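Local coordinates for protein beta-lactamase (Klebsiella pneumoniae, PDB 6KBY) that probably hydrolyses beta-lactam antibiotics as a class C serine beta-lactamase and forms a covalent complex with adenosine monophosphate, at residues Gln24-Lys29 and Pro33-Ala38; Asn45-Tyr50 and Thr232-Leu237; Met190-Leu195 and Ala199-Asn204; Glu203-Gly208 and Val216-Glu221. One frame throughout, in Å; residues are numbered along the deposited sequence.

Interaction 1: residues Gln24-Lys29 and Pro33-Ala38; sequences QPLMQK and PGMSVA
Met27 and Met35 meet where the N-terminal helix 11-30 folds back over the first strand, 34-41, of the large antiparallel sheet, in the alpha/beta fold of the class C beta-lactamases. The turn between them reverses the chain: the local axes of the helix and the strand run at 155° to one another and come no closer than 9.8 Å, a gap that side chains fill.

Most of the packing is between thioethers. The side chains of Met27 and Met35 slide past each other in opposite directions, with CG of Met27 3.6 Å from SD of Met35 and SD of Met27 3.8 Å from CG of Met35, so that each sulfur lies against the other's methylene. Leu26 adds a branched aliphatic contact, crossing Met35 at about a right angle. With CG anti to the backbone N (chi1 180°), the leucine branch is directed toward the strand, and its CD2 comes to 3.9 Å from Met35 SD. Tyr350 also touches both Leu26 and Met35, while Ile23, one turn earlier on the helix, extends the apolar layer over Met35.

The remaining contacts are with the backbone. Met27 bends at its last torsion (chi3 65°), and its methyl turns toward the start of the strand, where CE lies 3.7 Å from Gly34 CA and 3.5 Å from the carbonyl O of Pro33.

Interaction 2: residues Asn45-Tyr50 and Thr232-Leu237; sequences NYIYNY and TTSSDL
Ile47, in strand 44-50 at one edge of the large sheet, faces the first turn of helix 234-244, and its CA comes within 7.1 Å of the CA of Ser235. That turn is capped by Thr233, whose OG1 accepts from Asp236 N at 3.0 Å in a nearly straight bond (165°).

The isoleucine divides its two branches between consecutive serines. CG2, anti to the backbone N, lies 3.6 Å from Ser234 OG. The other branch, CG1 to CD1, reaches the neighbouring hydroxyl, with CD1 3.5 Å from Ser235 OG. Set between its backbone N and carbonyl carbon (chi1 64°), Ser234 OG both touches Ile47 CG2 and hydrogen-bonds to Ser36 OG of strand 34-41, the neighbour of 44-50 in the sheet. Ser36 OG also bonds to Asn49 OD1.

Across this interface the touching is thus between methyl or methylene groups and hydroxyl oxygens, by van der Waals contact. The chemistry implies that Ile47 contributes shape and apolar cover beside the buried Ser234 hydroxyl, while a polar tie between helix start and sheet passes through Ser36.

Interaction 3: residues Met190-Leu195 and Ala199-Asn204; sequences MHHSYL and ADQMEN
The imidazole of His192 meets Gln201 at its edge: NE2 of the glutamine lies in the ring plane, 3.5 Å from CD2. The ring and the amide plane stand 69° apart, and the two side chains cross at about a right angle, so this is an edge contact with a ring carbon and not a stack. Tyr194 approaches the same glutamine with the end of its phenol. Its OH lies 3.4 Å from Gln201 CG and 3.8 Å from Gln201 CD, and the phenol ring is inclined by 27° to the amide.

Gln201 therefore serves both aromatic residues with different parts of one side chain, the methylene to the tyrosine and the amide nitrogen to the histidine. A bend at its second torsion (chi2 -71°) swings the amide away from the line of the first carbons and across to His192. The other end of the amide is held within its own segment: Asn204 ND2 donates to Gln201 OE1 at 2.9 Å, nearly straight, from above the carbonyl plane. The backbone repeats the link, with Asn204 N bonding to Gln201 O.

The contact closes a short surface connection between the edge strand 193-194 of the small three-stranded sheet and the loop that follows it. Leu66 also touches Gln201, and helix 176-187 reaches Tyr194 through Glu181. The glutamine's orientation probably owes more to its bond with Asn204 than to the two rings, which meet it across the two segments by van der Waals contact alone.

Interaction 4: residues Glu203-Gly208 and Val216-Glu221; sequences ENYAWG and VHVNME
The imidazole of His217 is sandwiched between Tyr205 and Trp207, with an aromatic ring over each face. Tyr205 comes from the opposite direction and stacks almost flat, its ring centroid 3.6 Å from that of the histidine and the planes 7° apart. On the other face lies the six-membered ring of Trp207, with centroids 3.8 Å apart and planes at 9°, although the two side chains cross at about a right angle. CG of Tyr205 is anti to its backbone N (chi1 -176°), which extends the phenol across one face of the imidazole toward Glu68, the hydrogen-bond partner of its OH.

The rotation of the histidine ring is set at its edge. NE2 donates to Ala206 O at 2.7 Å; the acceptor lies in the ring plane, while the donor sits above the carbonyl plane.

Next to the sandwich the backbones pair. Gly208 and Val216 form an antiparallel hydrogen-bonded pair, with Gly208 N to Val216 O at 3.0 Å and Val216 N to Gly208 O at 2.7 Å. Trp207 also brings its ring edge to Val216, CE3 lying 3.7 Å from Val216 N.

The whole is an aromatic cluster at the base of a beta-hairpin, strands 208-209 and 215-216, from which the chain runs on to Glu221 in the AMP-binding pocket.

Interactions 1 and 2 share the large antiparallel sheet, whose neighbouring strands 34-41 and 44-50 they use; their centres are 13 Å apart, and Met27 SD packs on Tyr50 CB. Along the chain interaction 1 closes before interaction 2 opens, and 3 and then 4 follow inside the long loop that interaction 2 closes. Interaction 3 joins interaction 2 through Ser193 OG, which probably bonds to Thr232 OG1 and Asp236 OD2. It overlaps interaction 4 at Glu203 and Asn204, their centres 11 Å apart. Interaction 4 touches neither 1 nor 2. Together the contacts run from the N-terminal helix and sheet edge, past the small sheet, to the segment that contains Glu221, which touches the bound AMP.

Interaction 1: residues Gln24-Lys29 and Pro33-Ala38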
loop_
_atom_site.group_PDB
_atom_site.type_symbol
_atom_site.label_atom_id
_atom_site.label_comp_id
_atom_site.label_asym_id
_atom_site.label_seq_id
_atom_site.Cartn_x
_atom_site.Cartn_y
_atom_site.Cartn_z
ATOM N N GLN A 24 3.432 -16.605 -16.077
ATOM C CA GLN A 24 3.287 -16.638 -17.533
ATOM C C GLN A 24 1.847 -16.856 -17.970
ATOM O O GLN A 24 1.358 -16.083 -18.814
ATOM C CB GLN A 24 4.291 -17.601 -18.170
ATOM C CG GLN A 24 5.715 -17.114 -18.047
ATOM C CD GLN A 24 6.687 -18.032 -18.744
ATOM O OE1 GLN A 24 6.480 -19.244 -18.796
ATOM N NE2 GLN A 24 7.744 -17.459 -19.305
ATOM N N PRO A 25 1.111 -17.840 -17.451
ATOM C CA PRO A 25 -0.305 -17.945 -17.840
ATOM C C PRO A 25 -1.136 -16.758 -17.388
ATOM O O PRO A 25 -2.039 -16.326 -18.116
ATOM C CB PRO A 25 -0.753 -19.266 -17.194
ATOM C CG PRO A 25 0.529 -20.035 -16.969
ATOM C CD PRO A 25 1.532 -18.981 -16.615
ATOM N N LEU A 26 -0.848 -16.211 -16.202
ATOM C CA LEU A 26 -1.550 -15.022 -15.728
ATOM C C LEU A 26 -1.420 -13.875 -16.726
ATOM O O LEU A 26 -2.409 -13.209 -17.067
ATOM C CB LEU A 26 -0.978 -14.613 -14.371
ATOM C CG LEU A 26 -1.601 -13.374 -13.733
ATOM C CD1 LEU A 26 -2.951 -13.702 -13.119
ATOM C CD2 LEU A 26 -0.655 -12.791 -12.693
ATOM N N MET A 27 -0.202 -13.626 -17.201
ATOM C CA MET A 27 0.012 -12.522 -18.129
ATOM C C MET A 27 -0.616 -12.807 -19.484
ATOM O O MET A 27 -1.144 -11.894 -20.136
ATOM C CB MET A 27 1.507 -12.261 -18.291
ATOM C CG MET A 27 2.147 -11.717 -17.035
ATOM S SD MET A 27 3.924 -11.435 -17.179
ATOM C CE MET A 27 3.978 -10.138 -18.419
ATOM N N GLN A 28 -0.554 -14.064 -19.934
ATOM C CA GLN A 28 -1.150 -14.438 -21.208
ATOM C C GLN A 28 -2.654 -14.188 -21.188
ATOM O O GLN A 28 -3.195 -13.471 -22.040
ATOM C CB GLN A 28 -0.835 -15.911 -21.503
ATOM C CG GLN A 28 -0.976 -16.325 -22.968
ATOM C CD GLN A 28 -2.385 -16.178 -23.490
ATOM O OE1 GLN A 28 -3.335 -16.732 -22.929
ATOM N NE2 GLN A 28 -2.531 -15.422 -24.562
ATOM N N LYS A 29 -3.352 -14.771 -20.215
ATOM C CA LYS A 29 -4.805 -14.731 -20.280
ATOM C C LYS A 29 -5.354 -13.344 -19.981
ATOM O O LYS A 29 -6.397 -12.972 -20.525
ATOM C CB LYS A 29 -5.428 -15.804 -19.394
ATOM C CG LYS A 29 -5.343 -15.555 -17.920
ATOM C CD LYS A 29 -5.974 -16.741 -17.212
ATOM C CE LYS A 29 -6.350 -16.420 -15.794
ATOM N NZ LYS A 29 -6.999 -17.593 -15.140
ATOM N N PRO A 33 1.029 -6.660 -20.145
ATOM C CA PRO A 33 2.270 -6.562 -20.934
ATOM C C PRO A 33 3.528 -6.883 -20.153
ATOM O O PRO A 33 4.423 -7.546 -20.692
ATOM C CB PRO A 33 2.257 -5.114 -21.442
ATOM C CG PRO A 33 0.813 -4.728 -21.416
ATOM C CD PRO A 33 0.255 -5.406 -20.190
ATOM N N GLY A 34 3.626 -6.430 -18.909
ATOM C CA GLY A 34 4.856 -6.576 -18.148
ATOM C C GLY A 34 4.589 -6.749 -16.671
ATOM O O GLY A 34 3.641 -6.179 -16.120
ATOM N N MET A 35 5.441 -7.543 -16.023
ATOM C CA MET A 35 5.363 -7.719 -14.581
ATOM C C MET A 35 6.755 -7.826 -13.992
ATOM O O MET A 35 7.711 -8.221 -14.663
ATOM C CB MET A 35 4.587 -8.976 -14.172
ATOM C CG MET A 35 3.110 -8.899 -14.469
ATOM S SD MET A 35 2.102 -10.205 -13.743
ATOM C CE MET A 35 2.199 -9.827 -11.994
ATOM N N SER A 36 6.849 -7.500 -12.709
ATOM C CA SER A 36 7.988 -7.904 -11.906
ATOM C C SER A 36 7.453 -8.496 -10.614
ATOM O O SER A 36 6.525 -7.944 -10.005
ATOM C CB SER A 36 8.942 -6.745 -11.624
ATOM O OG SER A 36 10.060 -7.201 -10.889
ATOM N N VAL A 37 8.026 -9.625 -10.219
ATOM C CA VAL A 37 7.667 -10.295 -8.980
ATOM C C VAL A 37 8.928 -10.424 -8.148
ATOM O O VAL A 37 9.940 -10.947 -8.629
ATOM C CB VAL A 37 7.051 -11.676 -9.255
ATOM C CG1 VAL A 37 6.731 -12.387 -7.946
ATOM C CG2 VAL A 37 5.816 -11.535 -10.125
ATOM N N ALA A 38 8.869 -9.956 -6.907
ATOM C CA ALA A 38 9.987 -10.028 -5.983
ATOM C C ALA A 38 9.557 -10.868 -4.793
ATOM O O ALA A 38 8.473 -10.647 -4.236
ATOM C CB ALA A 38 10.383 -8.625 -5.520
#

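Interaction 2: residues Asn45-Tyr50 and Thr232-Leu237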
loop_
_atom_site.group_PDB
_atom_site.type_symbol
_atom_site.label_atom_id
_atom_site.label_comp_id
_atom_site.label_asym_id
_atom_site.label_seq_id
_atom_site.Cartn_x
_atom_site.Cartn_y
_atom_site.Cartn_z
ATOM N N ASN A 45 16.760 -12.759 -1.534
ATOM C CA ASN A 45 15.858 -11.959 -2.347
ATOM C C ASN A 45 15.944 -12.402 -3.797
ATOM O O ASN A 45 17.043 -12.586 -4.335
ATOM C CB ASN A 45 16.209 -10.477 -2.225
ATOM C CG ASN A 45 15.977 -9.949 -0.824
ATOM O OD1 ASN A 45 15.130 -10.456 -0.087
ATOM N ND2 ASN A 45 16.726 -8.925 -0.450
ATOM N N TYR A 46 14.784 -12.568 -4.425
ATOM C CA TYR A 46 14.691 -13.045 -5.794
ATOM C C TYR A 46 13.796 -12.093 -6.566
ATOM O O TYR A 46 12.700 -11.762 -6.103
ATOM C CB TYR A 46 14.080 -14.441 -5.803
ATOM C CG TYR A 46 14.781 -15.401 -4.875
ATOM C CD1 TYR A 46 15.990 -15.975 -5.233
ATOM C CD2 TYR A 46 14.240 -15.740 -3.643
ATOM C CE1 TYR A 46 16.646 -16.859 -4.390
ATOM C CE2 TYR A 46 14.891 -16.628 -2.789
ATOM C CZ TYR A 46 16.097 -17.181 -3.174
ATOM O OH TYR A 46 16.769 -18.069 -2.361
ATOM N N ILE A 47 14.260 -11.642 -7.725
ATOM C CA ILE A 47 13.518 -10.704 -8.561
ATOM C C ILE A 47 13.334 -11.348 -9.923
ATOM O O ILE A 47 14.320 -11.740 -10.556
ATOM C CB ILE A 47 14.280 -9.377 -8.736
ATOM C CG1 ILE A 47 14.791 -8.826 -7.400
ATOM C CG2 ILE A 47 13.415 -8.372 -9.502
ATOM C CD1 ILE A 47 13.735 -8.228 -6.533
ATOM N N TYR A 48 12.091 -11.426 -10.388
ATOM C CA TYR A 48 11.765 -12.027 -11.677
ATOM C C TYR A 48 11.027 -10.999 -12.523
ATOM O O TYR A 48 10.005 -10.454 -12.092
ATOM C CB TYR A 48 10.919 -13.286 -11.480
ATOM C CG TYR A 48 11.612 -14.291 -10.587
ATOM C CD1 TYR A 48 12.738 -14.968 -11.030
ATOM C CD2 TYR A 48 11.168 -14.544 -9.294
ATOM C CE1 TYR A 48 13.398 -15.877 -10.220
ATOM C CE2 TYR A 48 11.825 -15.460 -8.473
ATOM C CZ TYR A 48 12.935 -16.117 -8.949
ATOM O OH TYR A 48 13.595 -17.027 -8.149
ATOM N N ASN A 49 11.547 -10.727 -13.716
ATOM C CA ASN A 49 10.982 -9.736 -14.619
ATOM C C ASN A 49 10.423 -10.419 -15.856
ATOM O O ASN A 49 11.019 -11.373 -16.375
ATOM C CB ASN A 49 12.045 -8.723 -15.023
ATOM C CG ASN A 49 12.597 -7.979 -13.833
ATOM O OD1 ASN A 49 11.850 -7.593 -12.929
ATOM N ND2 ASN A 49 13.911 -7.798 -13.804
ATOM N N TYR A 50 9.287 -9.916 -16.334
ATOM C CA TYR A 50 8.571 -10.546 -17.436
ATOM C C TYR A 50 8.069 -9.484 -18.398
ATOM O O TYR A 50 7.472 -8.493 -17.972
ATOM C CB TYR A 50 7.346 -11.302 -16.917
ATOM C CG TYR A 50 7.658 -12.366 -15.896
ATOM C CD1 TYR A 50 7.741 -12.055 -14.543
ATOM C CD2 TYR A 50 7.856 -13.685 -16.282
ATOM C CE1 TYR A 50 8.018 -13.027 -13.600
ATOM C CE2 TYR A 50 8.137 -14.665 -15.348
ATOM C CZ TYR A 50 8.225 -14.328 -14.011
ATOM O OH TYR A 50 8.502 -15.288 -13.062
ATOM N N THR A 232 7.564 3.041 -8.185
ATOM C CA THR A 232 8.674 2.373 -7.515
ATOM C C THR A 232 9.026 1.087 -8.258
ATOM O O THR A 232 8.306 0.643 -9.154
ATOM C CB THR A 232 8.318 2.117 -6.046
ATOM O OG1 THR A 232 9.435 1.547 -5.364
ATOM C CG2 THR A 232 7.134 1.183 -5.938
ATOM N N THR A 233 10.156 0.503 -7.875
ATOM C CA THR A 233 10.601 -0.772 -8.421
ATOM C C THR A 233 10.224 -1.904 -7.473
ATOM O O THR A 233 10.015 -1.703 -6.273
ATOM C CB THR A 233 12.119 -0.797 -8.621
ATOM O OG1 THR A 233 12.750 -0.742 -7.337
ATOM C CG2 THR A 233 12.590 0.367 -9.489
ATOM N N SER A 234 10.171 -3.117 -8.025
ATOM C CA SER A 234 9.931 -4.273 -7.171
ATOM C C SER A 234 11.051 -4.459 -6.155
ATOM O O SER A 234 10.800 -4.897 -5.028
ATOM C CB SER A 234 9.761 -5.528 -8.021
ATOM O OG SER A 234 10.955 -5.818 -8.721
ATOM N N SER A 235 12.287 -4.105 -6.518
ATOM C CA SER A 235 13.396 -4.229 -5.576
ATOM C C SER A 235 13.255 -3.265 -4.406
ATOM O O SER A 235 13.513 -3.637 -3.255
ATOM C CB SER A 235 14.717 -4.011 -6.308
ATOM O OG SER A 235 14.961 -5.067 -7.223
ATOM N N ASP A 236 12.865 -2.018 -4.679
ATOM C CA ASP A 236 12.633 -1.084 -3.578
ATOM C C ASP A 236 11.493 -1.556 -2.688
ATOM O O ASP A 236 11.570 -1.444 -1.459
ATOM C CB ASP A 236 12.335 0.324 -4.098
ATOM C CG ASP A 236 13.581 1.185 -4.232
ATOM O OD1 ASP A 236 14.706 0.638 -4.293
ATOM O OD2 ASP A 236 13.425 2.427 -4.298
ATOM N N LEU A 237 10.414 -2.065 -3.285
ATOM C CA LEU A 237 9.320 -2.556 -2.456
ATOM C C LEU A 237 9.704 -3.807 -1.687
ATOM O O LEU A 237 9.218 -4.011 -0.572
ATOM C CB LEU A 237 8.066 -2.799 -3.283
ATOM C CG LEU A 237 7.312 -1.535 -3.674
ATOM C CD1 LEU A 237 6.154 -1.893 -4.596
ATOM C CD2 LEU A 237 6.809 -0.771 -2.450
#

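Interaction 3: residues Met190-Leu195 and Ala199-Asn204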
loop_
_atom_site.group_PDB
_atom_site.type_symbol
_atom_site.label_atom_id
_atom_site.label_comp_id
_atom_site.label_asym_id
_atom_site.label_seq_id
_atom_site.Cartn_x
_atom_site.Cartn_y
_atom_site.Cartn_z
ATOM N N MET A 190 15.148 3.598 -0.075
ATOM C CA MET A 190 14.369 3.372 -1.289
ATOM C C MET A 190 14.665 4.513 -2.257
ATOM O O MET A 190 13.928 5.494 -2.364
ATOM C CB MET A 190 12.889 3.243 -0.941
ATOM C CG MET A 190 12.605 2.013 -0.086
ATOM S SD MET A 190 10.934 1.955 0.565
ATOM C CE MET A 190 10.003 1.608 -0.929
ATOM N N HIS A 191 15.784 4.375 -2.963
ATOM C CA HIS A 191 16.311 5.445 -3.800
ATOM C C HIS A 191 15.694 5.486 -5.185
ATOM O O HIS A 191 15.918 6.459 -5.913
ATOM C CB HIS A 191 17.836 5.340 -3.892
ATOM C CG HIS A 191 18.514 5.335 -2.557
ATOM N ND1 HIS A 191 18.441 6.399 -1.686
ATOM C CD2 HIS A 191 19.257 4.390 -1.938
ATOM C CE1 HIS A 191 19.119 6.114 -0.590
ATOM N NE2 HIS A 191 19.625 4.900 -0.717
ATOM N N HIS A 192 14.916 4.477 -5.558
ATOM C CA HIS A 192 14.221 4.446 -6.838
ATOM C C HIS A 192 12.716 4.353 -6.630
ATOM O O HIS A 192 12.002 3.589 -7.285
ATOM C CB HIS A 192 14.813 3.376 -7.745
ATOM C CG HIS A 192 16.267 3.605 -8.009
ATOM N ND1 HIS A 192 17.259 3.116 -7.185
ATOM C CD2 HIS A 192 16.894 4.341 -8.958
ATOM C CE1 HIS A 192 18.437 3.504 -7.642
ATOM N NE2 HIS A 192 18.244 4.251 -8.714
ATOM N N SER A 193 12.244 5.162 -5.690
ATOM C CA SER A 193 10.840 5.298 -5.348
ATOM C C SER A 193 10.530 6.786 -5.328
ATOM O O SER A 193 11.307 7.573 -4.773
ATOM C CB SER A 193 10.577 4.698 -3.968
ATOM O OG SER A 193 10.893 3.318 -3.951
ATOM N N TYR A 194 9.413 7.174 -5.941
ATOM C CA TYR A 194 9.150 8.585 -6.175
ATOM C C TYR A 194 7.660 8.867 -6.125
ATOM O O TYR A 194 6.834 8.021 -6.477
ATOM C CB TYR A 194 9.618 9.008 -7.571
ATOM C CG TYR A 194 11.023 8.590 -7.907
ATOM C CD1 TYR A 194 12.112 9.325 -7.465
ATOM C CD2 TYR A 194 11.262 7.457 -8.674
ATOM C CE1 TYR A 194 13.406 8.939 -7.777
ATOM C CE2 TYR A 194 12.550 7.065 -8.991
ATOM C CZ TYR A 194 13.611 7.809 -8.541
ATOM O OH TYR A 194 14.885 7.408 -8.869
ATOM N N LEU A 195 7.331 10.093 -5.726
ATOM C CA LEU A 195 6.037 10.676 -6.055
ATOM C C LEU A 195 6.067 11.386 -7.400
ATOM O O LEU A 195 5.063 11.382 -8.116
ATOM C CB LEU A 195 5.596 11.657 -4.966
ATOM C CG LEU A 195 5.320 11.017 -3.607
ATOM C CD1 LEU A 195 5.149 12.079 -2.535
ATOM C CD2 LEU A 195 4.096 10.120 -3.674
ATOM N N ALA A 199 13.822 13.208 -14.341
ATOM C CA ALA A 199 14.050 13.119 -15.783
ATOM C C ALA A 199 14.930 11.930 -16.150
ATOM O O ALA A 199 14.736 11.309 -17.204
ATOM C CB ALA A 199 14.678 14.416 -16.293
ATOM N N ASP A 200 15.912 11.607 -15.308
ATOM C CA ASP A 200 16.819 10.509 -15.605
ATOM C C ASP A 200 16.192 9.139 -15.375
ATOM O O ASP A 200 16.827 8.127 -15.693
ATOM C CB ASP A 200 18.127 10.659 -14.817
ATOM C CG ASP A 200 17.936 10.525 -13.316
ATOM O OD1 ASP A 200 16.872 10.919 -12.797
ATOM O OD2 ASP A 200 18.864 10.025 -12.648
ATOM N N GLN A 201 14.972 9.087 -14.847
ATOM C CA GLN A 201 14.266 7.836 -14.615
ATOM C C GLN A 201 13.039 7.674 -15.499
ATOM O O GLN A 201 12.408 6.610 -15.470
ATOM C CB GLN A 201 13.878 7.719 -13.137
ATOM C CG GLN A 201 15.079 7.577 -12.218
ATOM C CD GLN A 201 15.736 6.226 -12.360
ATOM O OE1 GLN A 201 15.106 5.265 -12.810
ATOM N NE2 GLN A 201 17.006 6.138 -11.992
ATOM N N MET A 202 12.685 8.689 -16.291
ATOM C CA MET A 202 11.505 8.564 -17.140
ATOM C C MET A 202 11.632 7.401 -18.111
ATOM O O MET A 202 10.631 6.750 -18.428
ATOM C CB MET A 202 11.232 9.875 -17.879
ATOM C CG MET A 202 10.660 10.964 -16.986
ATOM S SD MET A 202 9.055 10.549 -16.252
ATOM C CE MET A 202 8.014 10.445 -17.703
ATOM N N GLU A 203 12.849 7.108 -18.573
ATOM C CA GLU A 203 13.047 5.986 -19.483
ATOM C C GLU A 203 12.717 4.652 -18.828
ATOM O O GLU A 203 12.502 3.662 -19.535
ATOM C CB GLU A 203 14.487 5.974 -20.004
ATOM C CG GLU A 203 15.541 5.730 -18.928
ATOM C CD GLU A 203 16.947 5.596 -19.496
ATOM O OE1 GLU A 203 17.877 5.284 -18.723
ATOM O OE2 GLU A 203 17.121 5.796 -20.717
ATOM N N ASN A 204 12.684 4.606 -17.497
ATOM C CA ASN A 204 12.384 3.402 -16.737
ATOM C C ASN A 204 10.938 3.338 -16.277
ATOM O O ASN A 204 10.538 2.332 -15.680
ATOM C CB ASN A 204 13.292 3.318 -15.512
ATOM C CG ASN A 204 14.728 3.064 -15.877
ATOM O OD1 ASN A 204 15.018 2.315 -16.811
ATOM N ND2 ASN A 204 15.646 3.689 -15.149
#

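Interaction 4: residues Glu203-Gly208 and Val216-Glu221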
loop_
_atom_site.group_PDB
_atom_site.type_symbol
_atom_site.label_atom_id
_atom_site.label_comp_id
_atom_site.label_asym_id
_atom_site.label_seq_id
_atom_site.Cartn_x
_atom_site.Cartn_y
_atom_site.Cartn_z
ATOM N N GLU A 203 12.849 7.108 -18.573
ATOM C CA GLU A 203 13.047 5.986 -19.483
ATOM C C GLU A 203 12.717 4.652 -18.828
ATOM O O GLU A 203 12.502 3.662 -19.535
ATOM C CB GLU A 203 14.487 5.974 -20.004
ATOM C CG GLU A 203 15.541 5.730 -18.928
ATOM C CD GLU A 203 16.947 5.596 -19.496
ATOM O OE1 GLU A 203 17.877 5.284 -18.723
ATOM O OE2 GLU A 203 17.121 5.796 -20.717
ATOM N N ASN A 204 12.684 4.606 -17.497
ATOM C CA ASN A 204 12.384 3.402 -16.737
ATOM C C ASN A 204 10.938 3.338 -16.277
ATOM O O ASN A 204 10.538 2.332 -15.680
ATOM C CB ASN A 204 13.292 3.318 -15.512
ATOM C CG ASN A 204 14.728 3.064 -15.877
ATOM O OD1 ASN A 204 15.018 2.315 -16.811
ATOM N ND2 ASN A 204 15.646 3.689 -15.149
ATOM N N TYR A 205 10.154 4.377 -16.524
ATOM C CA TYR A 205 8.787 4.444 -16.026
ATOM C C TYR A 205 7.884 3.711 -17.012
ATOM O O TYR A 205 7.612 4.206 -18.114
ATOM C CB TYR A 205 8.409 5.913 -15.858
ATOM C CG TYR A 205 7.056 6.242 -15.252
ATOM C CD1 TYR A 205 6.202 5.260 -14.747
ATOM C CD2 TYR A 205 6.631 7.563 -15.207
ATOM C CE1 TYR A 205 4.960 5.605 -14.219
ATOM C CE2 TYR A 205 5.412 7.910 -14.684
ATOM C CZ TYR A 205 4.577 6.937 -14.191
ATOM O OH TYR A 205 3.363 7.322 -13.675
ATOM N N ALA A 206 7.447 2.515 -16.626
ATOM C CA ALA A 206 6.569 1.724 -17.475
ATOM C C ALA A 206 5.304 2.501 -17.795
ATOM O O ALA A 206 4.851 3.340 -17.012
ATOM C CB ALA A 206 6.176 0.438 -16.751
ATOM N N TRP A 207 4.728 2.213 -18.958
ATOM C CA TRP A 207 3.391 2.681 -19.272
ATOM C C TRP A 207 2.379 1.672 -18.750
ATOM O O TRP A 207 2.633 0.463 -18.761
ATOM C CB TRP A 207 3.234 2.891 -20.780
ATOM C CG TRP A 207 3.924 4.142 -21.215
ATOM C CD1 TRP A 207 5.194 4.257 -21.696
ATOM C CD2 TRP A 207 3.396 5.468 -21.143
ATOM N NE1 TRP A 207 5.483 5.581 -21.951
ATOM C CE2 TRP A 207 4.394 6.343 -21.619
ATOM C CE3 TRP A 207 2.175 6.000 -20.723
ATOM C CZ2 TRP A 207 4.201 7.724 -21.695
ATOM C CZ3 TRP A 207 1.985 7.373 -20.806
ATOM C CH2 TRP A 207 2.993 8.215 -21.281
ATOM N N GLY A 208 1.260 2.178 -18.248
ATOM C CA GLY A 208 0.153 1.320 -17.905
ATOM C C GLY A 208 -0.777 1.162 -19.079
ATOM O O GLY A 208 -0.827 2.010 -19.962
ATOM N N VAL A 216 -1.276 4.677 -20.456
ATOM C CA VAL A 216 -1.664 5.749 -19.546
ATOM C C VAL A 216 -0.713 5.820 -18.358
ATOM O O VAL A 216 -0.139 4.814 -17.922
ATOM C CB VAL A 216 -3.125 5.619 -19.051
ATOM C CG1 VAL A 216 -4.109 5.836 -20.199
ATOM C CG2 VAL A 216 -3.348 4.267 -18.398
ATOM N N HIS A 217 -0.560 7.036 -17.835
ATOM C CA HIS A 217 0.066 7.304 -16.552
ATOM C C HIS A 217 -0.933 8.027 -15.662
ATOM O O HIS A 217 -1.760 8.813 -16.136
ATOM C CB HIS A 217 1.316 8.162 -16.717
ATOM C CG HIS A 217 2.529 7.388 -17.126
ATOM N ND1 HIS A 217 3.593 7.965 -17.785
ATOM C CD2 HIS A 217 2.858 6.085 -16.949
ATOM C CE1 HIS A 217 4.521 7.051 -18.003
ATOM N NE2 HIS A 217 4.100 5.902 -17.503
ATOM N N VAL A 218 -0.844 7.752 -14.359
ATOM C CA VAL A 218 -1.820 8.278 -13.413
ATOM C C VAL A 218 -1.740 9.799 -13.339
ATOM O O VAL A 218 -0.653 10.391 -13.362
ATOM C CB VAL A 218 -1.633 7.621 -12.034
ATOM C CG1 VAL A 218 -0.259 7.931 -11.458
ATOM C CG2 VAL A 218 -2.732 8.049 -11.077
ATOM N N ASN A 219 -2.906 10.438 -13.245
ATOM C CA ASN A 219 -2.999 11.886 -13.105
ATOM C C ASN A 219 -3.058 12.222 -11.622
ATOM O O ASN A 219 -3.942 11.739 -10.909
ATOM C CB ASN A 219 -4.248 12.412 -13.809
ATOM C CG ASN A 219 -4.321 13.925 -13.806
ATOM O OD1 ASN A 219 -3.299 14.605 -13.915
ATOM N ND2 ASN A 219 -5.529 14.462 -13.673
ATOM N N MET A 220 -2.121 13.041 -11.163
ATOM C CA MET A 220 -1.995 13.355 -9.748
ATOM C C MET A 220 -2.824 14.590 -9.413
ATOM O O MET A 220 -2.553 15.684 -9.922
ATOM C CB MET A 220 -0.527 13.591 -9.404
ATOM C CG MET A 220 0.355 12.378 -9.635
ATOM S SD MET A 220 -0.256 10.893 -8.795
ATOM C CE MET A 220 -0.471 11.507 -7.133
ATOM N N GLU A 221 -3.815 14.419 -8.546
ATOM C CA GLU A 221 -4.722 15.483 -8.136
ATOM C C GLU A 221 -4.591 15.722 -6.627
ATOM O O GLU A 221 -3.709 15.166 -5.969
ATOM C CB GLU A 221 -6.139 15.155 -8.607
ATOM C CG GLU A 221 -6.232 15.012 -10.123
ATOM C CD GLU A 221 -7.651 14.816 -10.608
ATOM O OE1 GLU A 221 -8.382 14.004 -10.005
ATOM O OE2 GLU A 221 -8.038 15.486 -11.590
#